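Local coordinates for protein chitin binding domain (PDB 3UAM) that probably binds chitin and, as a member of the AA10 family of lytic polysaccharide monooxygenases, may cleave such chains oxidatively, at residues L61-P64 and D65-D68; A88-R91 and A92-N95; A107-S110 and G111-L114. All coordinates share one frame; numbering follows the deposited sequence.

Contact 1 of 3, residues L61-P64 and D65-D68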
ATOM      1  N   LEU A  61       2.040   6.469  17.608  1.00  9.97           N
ATOM      2  CA  LEU A  61       0.771   5.803  17.882  1.00  9.91           C
ATOM      3  C   LEU A  61       1.000   4.315  18.106  1.00  9.72           C
ATOM      4  O   LEU A  61       1.808   3.693  17.406  1.00  9.26           O
ATOM      5  CB  LEU A  61      -0.212   5.993  16.718  1.00  9.58           C
ATOM      6  CG  LEU A  61      -0.779   7.399  16.640  1.00 10.07           C
ATOM      7  CD1 LEU A  61      -1.530   7.585  15.323  1.00  9.82           C
ATOM      8  CD2 LEU A  61      -1.663   7.664  17.860  1.00 10.71           C
ATOM      9  N   ARG A  62       0.274   3.740  19.058  1.00 10.04           N
ATOM     10  CA  ARG A  62       0.252   2.289  19.206  1.00 10.02           C
ATOM     11  C   ARG A  62      -0.728   1.687  18.208  1.00  9.59           C
ATOM     12  O   ARG A  62      -1.659   2.343  17.750  1.00  9.76           O
ATOM     13  CB  ARG A  62      -0.127   1.873  20.640  1.00 10.75           C
ATOM     14  CG  ARG A  62       0.762   2.464  21.727  1.00 11.47           C
ATOM     15  CD  ARG A  62       2.247   2.334  21.440  1.00 11.46           C
ATOM     16  NE  ARG A  62       2.708   0.933  21.366  1.00 11.34           N
ATOM     17  CZ  ARG A  62       3.515   0.344  22.245  1.00 11.82           C
ATOM     18  NH1 ARG A  62       3.971   1.008  23.285  1.00 12.58           N
ATOM     19  NH2 ARG A  62       3.889  -0.919  22.073  1.00 11.69           N
ATOM     20  N   ASP A  63      -0.509   0.428  17.878  1.00  9.38           N
ATOM     21  CA  ASP A  63      -1.420  -0.290  17.011  1.00  9.12           C
ATOM     22  C   ASP A  63      -2.794  -0.447  17.706  1.00  9.79           C
ATOM     23  O   ASP A  63      -2.855  -0.873  18.849  1.00 10.50           O
ATOM     24  CB  ASP A  63      -0.819  -1.639  16.665  1.00  8.77           C
ATOM     25  CG  ASP A  63      -1.565  -2.336  15.551  1.00  8.37           C
ATOM     26  OD1 ASP A  63      -2.655  -2.877  15.823  1.00  8.57           O
ATOM     27  OD2 ASP A  63      -1.053  -2.353  14.413  1.00  7.87           O
ATOM     28  N   PRO A  64      -3.893  -0.107  17.011  1.00 10.05           N
ATOM     29  CA  PRO A  64      -5.235  -0.216  17.601  1.00 10.62           C
ATOM     30  C   PRO A  64      -5.661  -1.659  17.963  1.00 10.83           C
ATOM     31  O   PRO A  64      -6.505  -1.847  18.837  1.00 11.68           O
ATOM     32  CB  PRO A  64      -6.144   0.312  16.478  1.00 10.54           C
ATOM     33  CG  PRO A  64      -5.421  -0.021  15.241  1.00  9.98           C
ATOM     34  CD  PRO A  64      -3.964   0.234  15.576  1.00  9.63           C
ATOM     35  N   ASP A  65      -5.093  -2.668  17.304  1.00 10.19           N
ATOM     36  CA  ASP A  65      -5.469  -4.051  17.570  1.00 10.25           C
ATOM     37  C   ASP A  65      -4.449  -4.795  18.416  1.00 10.30           C
ATOM     38  O   ASP A  65      -4.833  -5.681  19.187  1.00 10.77           O
ATOM     39  CB  ASP A  65      -5.659  -4.795  16.258  1.00  9.97           C
ATOM     40  CG  ASP A  65      -6.761  -4.208  15.424  1.00  9.98           C
ATOM     41  OD1 ASP A  65      -7.924  -4.261  15.903  1.00 10.58           O
ATOM     42  OD2 ASP A  65      -6.464  -3.713  14.304  1.00  9.45           O
ATOM     43  N   ALA A  66      -3.171  -4.429  18.297  1.00  9.62           N
ATOM     44  CA  ALA A  66      -2.082  -5.169  18.927  1.00  9.59           C
ATOM     45  C   ALA A  66      -1.206  -4.260  19.811  1.00  9.68           C
ATOM     46  O   ALA A  66      -0.285  -3.614  19.310  1.00  9.43           O
ATOM     47  CB  ALA A  66      -1.250  -5.854  17.845  1.00  9.02           C
ATOM     48  N   PRO A  67      -1.510  -4.186  21.120  1.00 10.17           N
ATOM     49  CA  PRO A  67      -0.842  -3.189  21.927  1.00 10.47           C
ATOM     50  C   PRO A  67       0.682  -3.341  22.037  1.00 10.52           C
ATOM     51  O   PRO A  67       1.354  -2.345  22.262  1.00 10.90           O
ATOM     52  CB  PRO A  67      -1.527  -3.297  23.307  1.00 11.26           C
ATOM     53  CG  PRO A  67      -2.355  -4.539  23.270  1.00 11.33           C
ATOM     54  CD  PRO A  67      -2.639  -4.817  21.832  1.00 10.65           C
ATOM     55  N   ASP A  68       1.236  -4.539  21.867  1.00 10.37           N
ATOM     56  CA  ASP A  68       2.686  -4.694  22.004  1.00 10.36           C
ATOM     57  C   ASP A  68       3.460  -4.400  20.694  1.00  9.48           C
ATOM     58  O   ASP A  68       4.696  -4.362  20.696  1.00  9.47           O
ATOM     59  CB  ASP A  68       3.039  -6.071  22.555  1.00 10.93           C
ATOM     60  CG  ASP A  68       2.741  -6.207  24.058  1.00 11.82           C
ATOM     61  OD1 ASP A  68       2.968  -5.248  24.814  1.00 12.32           O
ATOM     62  OD2 ASP A  68       2.272  -7.275  24.484  1.00 12.26           O
TER
HETATM   63  O   HOH W   1       1.440  -0.939  19.429  1.00  6.18           O
HETATM   64  O   HOH W   2       4.462  -2.849  24.469  1.00 22.10           O
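R62 reaches across the turn with its guanidinium: NH2 lies 2.9 Å from P67 O, but the angle is too poor for a hydrogen bond, and the same nitrogen is instead bonded to D69 O. Bends at chi2 and chi3 carry the guanidinium to the P67-D68 arm. Two waters fill in. One accepts from R62 NE at 3.0 Å and from the backbone N of D63; the other accepts from R62 NH2 and donates to D68 OD1 at 2.8 Å, bridging two opposite charges that do not touch.

D63 carries the turn. Its CG stands trans to the backbone N (chi1 -168°), which brings OD1 over the chain that follows, where it accepts from D65 N (2.9 Å) and A66 N (3.0 Å). The two donors come in on the anti side but from opposite faces of the carboxylate plane, 21° and 33° out of it. The bond to D65 N, two residues on, defines an Asx turn. P64 adds its ring, with CG 3.9 Å from D65 OD2.

The carboxylates of D63 and D65 lie close, OD1 to OD2 4.2 Å, and both form salt bridges to R128, whose charge probably offsets their repulsion. Through R128, and through D63 and A66 packing on R127, the loop between strand 49-51 and helix 98-101 is held against strand 126-133.

Contact 2 of 3, residues A88-R91 and A92-N95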
ATOM      1  N   ALA A  88      14.191  10.797  -1.851  1.00 14.96           N
ATOM      2  CA  ALA A  88      15.618  11.114  -2.064  1.00 15.49           C
ATOM      3  C   ALA A  88      16.199  10.597  -3.390  1.00 15.40           C
ATOM      4  O   ALA A  88      17.304  10.977  -3.763  1.00 16.14           O
ATOM      5  CB  ALA A  88      16.468  10.587  -0.906  1.00 15.55           C
ATOM      6  N   ASP A  89      15.473   9.730  -4.085  1.00 14.37           N
ATOM      7  CA  ASP A  89      15.959   9.138  -5.321  1.00 14.52           C
ATOM      8  C   ASP A  89      14.812   9.003  -6.357  1.00 13.76           C
ATOM      9  O   ASP A  89      13.811   9.709  -6.243  1.00 13.21           O
ATOM     10  CB  ASP A  89      16.662   7.813  -5.015  1.00 14.54           C
ATOM     11  CG  ASP A  89      15.700   6.710  -4.588  1.00 13.63           C
ATOM     12  OD1 ASP A  89      14.471   6.896  -4.611  1.00 12.80           O
ATOM     13  OD2 ASP A  89      16.195   5.624  -4.212  1.00 14.01           O
ATOM     14  N   ALA A  90      14.957   8.120  -7.351  1.00 13.62           N
ATOM     15  CA  ALA A  90      14.000   8.057  -8.461  1.00 13.37           C
ATOM     16  C   ALA A  90      12.598   7.585  -8.040  1.00 12.35           C
ATOM     17  O   ALA A  90      11.646   7.739  -8.812  1.00 12.32           O
ATOM     18  CB  ALA A  90      14.538   7.199  -9.600  1.00 13.82           C
ATOM     19  N   ARG A  91      12.459   7.034  -6.839  1.00 11.67           N
ATOM     20  CA  ARG A  91      11.125   6.748  -6.282  1.00 10.86           C
ATOM     21  C   ARG A  91      10.233   8.014  -6.225  1.00 10.84           C
ATOM     22  O   ARG A  91       9.011   7.894  -6.175  1.00 10.29           O
ATOM     23  CB  ARG A  91      11.221   6.139  -4.885  1.00 10.43           C
ATOM     24  CG  ARG A  91      11.733   4.709  -4.868  1.00 10.43           C
ATOM     25  CD  ARG A  91      12.023   4.233  -3.448  1.00 10.18           C
ATOM     26  NE  ARG A  91      13.355   4.635  -3.030  1.00 10.77           N
ATOM     27  CZ  ARG A  91      13.987   4.185  -1.949  1.00 10.89           C
ATOM     28  NH1 ARG A  91      13.392   3.371  -1.085  1.00 10.42           N
ATOM     29  NH2 ARG A  91      15.217   4.606  -1.709  1.00 11.59           N
ATOM     30  N   ALA A  92      10.839   9.202  -6.225  1.00 11.43           N
ATOM     31  CA  ALA A  92      10.069  10.461  -6.262  1.00 11.71           C
ATOM     32  C   ALA A  92       9.150  10.601  -7.467  1.00 11.86           C
ATOM     33  O   ALA A  92       8.128  11.281  -7.372  1.00 12.03           O
ATOM     34  CB  ALA A  92      11.000  11.672  -6.187  1.00 12.40           C
ATOM     35  N   GLN A  93       9.516   9.987  -8.597  1.00 12.20           N
ATOM     36  CA  GLN A  93       8.660   9.922  -9.795  1.00 12.43           C
ATOM     37  C   GLN A  93       7.225   9.523  -9.466  1.00 11.60           C
ATOM     38  O   GLN A  93       6.270  10.005 -10.078  1.00 11.82           O
ATOM     39  CB  GLN A  93       9.197   8.870 -10.791  1.00 12.86           C
ATOM     40  CG  GLN A  93      10.410   9.283 -11.591  1.00 14.05           C
ATOM     41  CD  GLN A  93      11.091   8.110 -12.321  1.00 14.57           C
ATOM     42  OE1 GLN A  93      10.952   7.963 -13.526  1.00 15.37           O
ATOM     43  NE2 GLN A  93      11.818   7.269 -11.578  1.00 14.66           N
ATOM     44  N   LEU A  94       7.086   8.620  -8.500  1.00 10.72           N
ATOM     45  CA  LEU A  94       5.791   8.050  -8.163  1.00 10.00           C
ATOM     46  C   LEU A  94       4.753   9.061  -7.708  1.00  9.92           C
ATOM     47  O   LEU A  94       3.573   8.816  -7.876  1.00  9.63           O
ATOM     48  CB  LEU A  94       5.951   6.958  -7.100  1.00  9.30           C
ATOM     49  CG  LEU A  94       6.645   5.686  -7.616  1.00  9.31           C
ATOM     50  CD1 LEU A  94       7.241   4.932  -6.436  1.00  8.92           C
ATOM     51  CD2 LEU A  94       5.694   4.784  -8.414  1.00  9.05           C
ATOM     52  N   ASN A  95       5.203  10.175  -7.146  1.00 10.22           N
ATOM     53  CA  ASN A  95       4.318  11.200  -6.587  1.00 10.42           C
ATOM     54  C   ASN A  95       3.777  12.231  -7.559  1.00 11.36           C
ATOM     55  O   ASN A  95       2.971  13.091  -7.172  1.00 11.46           O
ATOM     56  CB  ASN A  95       5.058  11.931  -5.459  1.00 10.36           C
ATOM     57  CG  ASN A  95       5.420  10.998  -4.322  1.00  9.73           C
ATOM     58  OD1 ASN A  95       4.601  10.154  -3.924  1.00  9.15           O
ATOM     59  ND2 ASN A  95       6.641  11.119  -3.806  1.00  9.71           N
TER
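Q93 bonds twice to a single oxygen, A90 O: its backbone N at 3.1 Å and its side-chain NE2 at 2.8 Å, the two donors approaching from opposite faces of the carbonyl plane. The side-chain bond is nearly straight (166° at the hydrogen), and A90 O lies close to the plane of the Q93 amide. With CG placed beside the backbone N (chi1 -76°) and the chain extended beyond it, the glutamine runs back along the turn, and NE2 also comes within 3.4 Å of A90 CB. The second hydrogen of this amide has a use as well, since NE2 is bonded to R39 O.

The backbone follows 3-10 geometry. Bonds from A92 N to D89 O (3.0 Å) and from L94 N to R91 O (3.1 Å) flank the one at A90, each joining residues three apart, and N95 N continues the series to A92 O. L94 folds its CD1 to 3.5 Å from R91 O, while its side chain packs on A31 and L34 of helix 30-36.

Just before the 3-10 helix, D89 OD1 accepts from R91 N, an Asx turn, and also from R91 NE through its syn lone pair. R91 NH2 completes a side-on salt bridge with D89 OD2 at 2.9 Å, and NH1 bonds E47 O. Side chains thus add to the backbone bonding at two successive places: paired charges fix the entry to the 3-10 helix, and the doubly bonded A90 carbonyl is probably polarised by its two donors while holding the Q93 amide in a set rotation.

Contact 3 of 3, residues A107-S110 and G111-L114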
ATOM      1  N   ALA A 107      -7.901  -1.511 -16.580  1.00 11.05           N
ATOM      2  CA  ALA A 107      -9.312  -1.437 -16.975  1.00 11.57           C
ATOM      3  C   ALA A 107     -10.136  -2.292 -16.016  1.00 11.30           C
ATOM      4  O   ALA A 107      -9.961  -3.504 -15.985  1.00 11.22           O
ATOM      5  CB  ALA A 107      -9.512  -1.907 -18.423  1.00 12.36           C
ATOM      6  N   VAL A 108     -10.999  -1.669 -15.216  1.00 11.13           N
ATOM      7  CA  VAL A 108     -11.842  -2.425 -14.262  1.00 10.99           C
ATOM      8  C   VAL A 108     -13.306  -1.970 -14.318  1.00 11.67           C
ATOM      9  O   VAL A 108     -13.639  -1.001 -15.004  1.00 12.35           O
ATOM     10  CB  VAL A 108     -11.313  -2.348 -12.817  1.00 10.12           C
ATOM     11  CG1 VAL A 108      -9.969  -3.086 -12.694  1.00  9.54           C
ATOM     12  CG2 VAL A 108     -11.193  -0.899 -12.349  1.00  9.87           C
ATOM     13  N   ARG A 109     -14.158  -2.696 -13.607  1.00 11.77           N
ATOM     14  CA  ARG A 109     -15.593  -2.449 -13.557  1.00 12.49           C
ATOM     15  C   ARG A 109     -16.119  -2.494 -12.127  1.00 12.25           C
ATOM     16  O   ARG A 109     -15.608  -3.247 -11.274  1.00 11.62           O
ATOM     17  CB  ARG A 109     -16.323  -3.519 -14.371  1.00 13.28           C
ATOM     18  CG  ARG A 109     -15.929  -3.581 -15.830  1.00 13.72           C
ATOM     19  CD  ARG A 109     -16.715  -4.675 -16.537  1.00 14.58           C
ATOM     20  NE  ARG A 109     -18.122  -4.313 -16.636  1.00 15.42           N
ATOM     21  CZ  ARG A 109     -18.627  -3.484 -17.545  1.00 16.12           C
ATOM     22  NH1 ARG A 109     -17.861  -2.930 -18.460  1.00 16.17           N
ATOM     23  NH2 ARG A 109     -19.914  -3.203 -17.536  1.00 16.92           N
ATOM     24  N   SER A 110     -17.144  -1.687 -11.861  1.00 12.80           N
ATOM     25  CA  SER A 110     -17.835  -1.722 -10.575  1.00 12.91           C
ATOM     26  C   SER A 110     -18.238  -3.153 -10.215  1.00 13.03           C
ATOM     27  O   SER A 110     -18.742  -3.888 -11.062  1.00 13.65           O
ATOM     28  CB  SER A 110     -19.073  -0.834 -10.627  1.00 13.84           C
ATOM     29  OG  SER A 110     -18.694   0.506 -10.875  1.00 13.98           O
ATOM     30  N   GLY A 111     -17.977  -3.544  -8.966  1.00 12.58           N
ATOM     31  CA  GLY A 111     -18.360  -4.864  -8.457  1.00 12.84           C
ATOM     32  C   GLY A 111     -17.370  -5.998  -8.734  1.00 12.52           C
ATOM     33  O   GLY A 111     -17.401  -7.042  -8.072  1.00 12.33           O
ATOM     34  N   GLN A 112     -16.486  -5.775  -9.702  1.00 12.47           N
ATOM     35  CA  GLN A 112     -15.567  -6.785 -10.177  1.00 12.60           C
ATOM     36  C   GLN A 112     -14.723  -7.447  -9.069  1.00 12.05           C
ATOM     37  O   GLN A 112     -14.157  -6.750  -8.223  1.00 11.31           O
ATOM     38  CB  GLN A 112     -14.619  -6.137 -11.193  1.00 12.58           C
ATOM     39  CG  GLN A 112     -13.741  -7.118 -11.927  1.00 12.81           C
ATOM     40  CD  GLN A 112     -12.629  -6.427 -12.677  1.00 12.60           C
ATOM     41  OE1 GLN A 112     -12.852  -5.431 -13.378  1.00 12.82           O
ATOM     42  NE2 GLN A 112     -11.420  -6.944 -12.518  1.00 12.14           N
ATOM     43  N   SER A 113     -14.641  -8.781  -9.100  1.00 12.49           N
ATOM     44  CA  SER A 113     -13.742  -9.532  -8.215  1.00 12.39           C
ATOM     45  C   SER A 113     -12.308  -9.284  -8.628  1.00 12.08           C
ATOM     46  O   SER A 113     -11.963  -9.447  -9.783  1.00 12.40           O
ATOM     47  CB  SER A 113     -13.999 -11.039  -8.270  1.00 13.12           C
ATOM     48  OG  SER A 113     -15.333 -11.339  -7.972  1.00 13.87           O
ATOM     49  N   LEU A 114     -11.488  -8.859  -7.692  1.00 11.71           N
ATOM     50  CA  LEU A 114     -10.125  -8.482  -7.998  1.00 11.74           C
ATOM     51  C   LEU A 114      -9.223  -9.256  -7.073  1.00 11.56           C
ATOM     52  O   LEU A 114      -9.420  -9.252  -5.862  1.00 11.35           O
ATOM     53  CB  LEU A 114      -9.930  -6.981  -7.786  1.00 11.50           C
ATOM     54  CG  LEU A 114      -8.610  -6.389  -8.289  1.00 11.34           C
ATOM     55  CD1 LEU A 114      -8.541  -6.476  -9.803  1.00 11.92           C
ATOM     56  CD2 LEU A 114      -8.485  -4.954  -7.820  1.00 10.99           C
TER
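The flat group here is the side-chain amide of Q112, which turns back across the chain reversal and presents OE1 to R109 N at 3.0 Å. The donor is tilted 24° from the plane of that carbonyl, and the bond is somewhat bent. The V108 and Q112 side chains cross at about a right angle, with V108 CB 3.5 Å from Q112 OE1 and V108 CG1 4.1 Å from Q112 NE2, so a methyl group packs by the amide end while the oxygen takes the backbone N-H. The reach comes from an almost fully extended side chain, with CG trans to the backbone N (chi1 -171°).

A second flat group, the peptide of R109, receives Q112 N on its oxygen at 3.1 Å, the donor standing 40° above the carbonyl plane. This is the closing bond of a type II beta turn running from R109 to Q112. G111 takes the third position of the turn, where its positive phi favours glycine. Q112 therefore bonds R109 both ways, as main-chain donor and as side-chain acceptor, so R109 N and R109 O both find their partner in Q112. S110, at the outer corner, turns its OG to R188 N.

The turn leads from strand 106-108 to strand 113-121. V108 pairs through its backbone with N214 and A216 and packs on L213 and F215, in the mixed sheet, whereas Q112 and L114 bond to L185 and F183 beside and within strand 179-184. The reversal thus carries the chain from one sheet of the beta-sandwich to the other.

The three contacts follow one another from the N terminus without nesting or crossing, each being a local turn of continuous chain. Contact 1 and contact 2 both lie in the long excursion between strand 49-51 and helix 98-101, yet their centres are about 30 Å apart: the first rests on strand 126-133, the second beside helices 30-36 and 42-45. After helix 98-101 the chain returns to the sheets, and contact 3 closes the reversal between strands 106-108 and 113-121. Its nearest atoms lie about 17 Å from contact 2 and about 21 Å from contact 1, so the three lie in separate parts of the domain and do not touch.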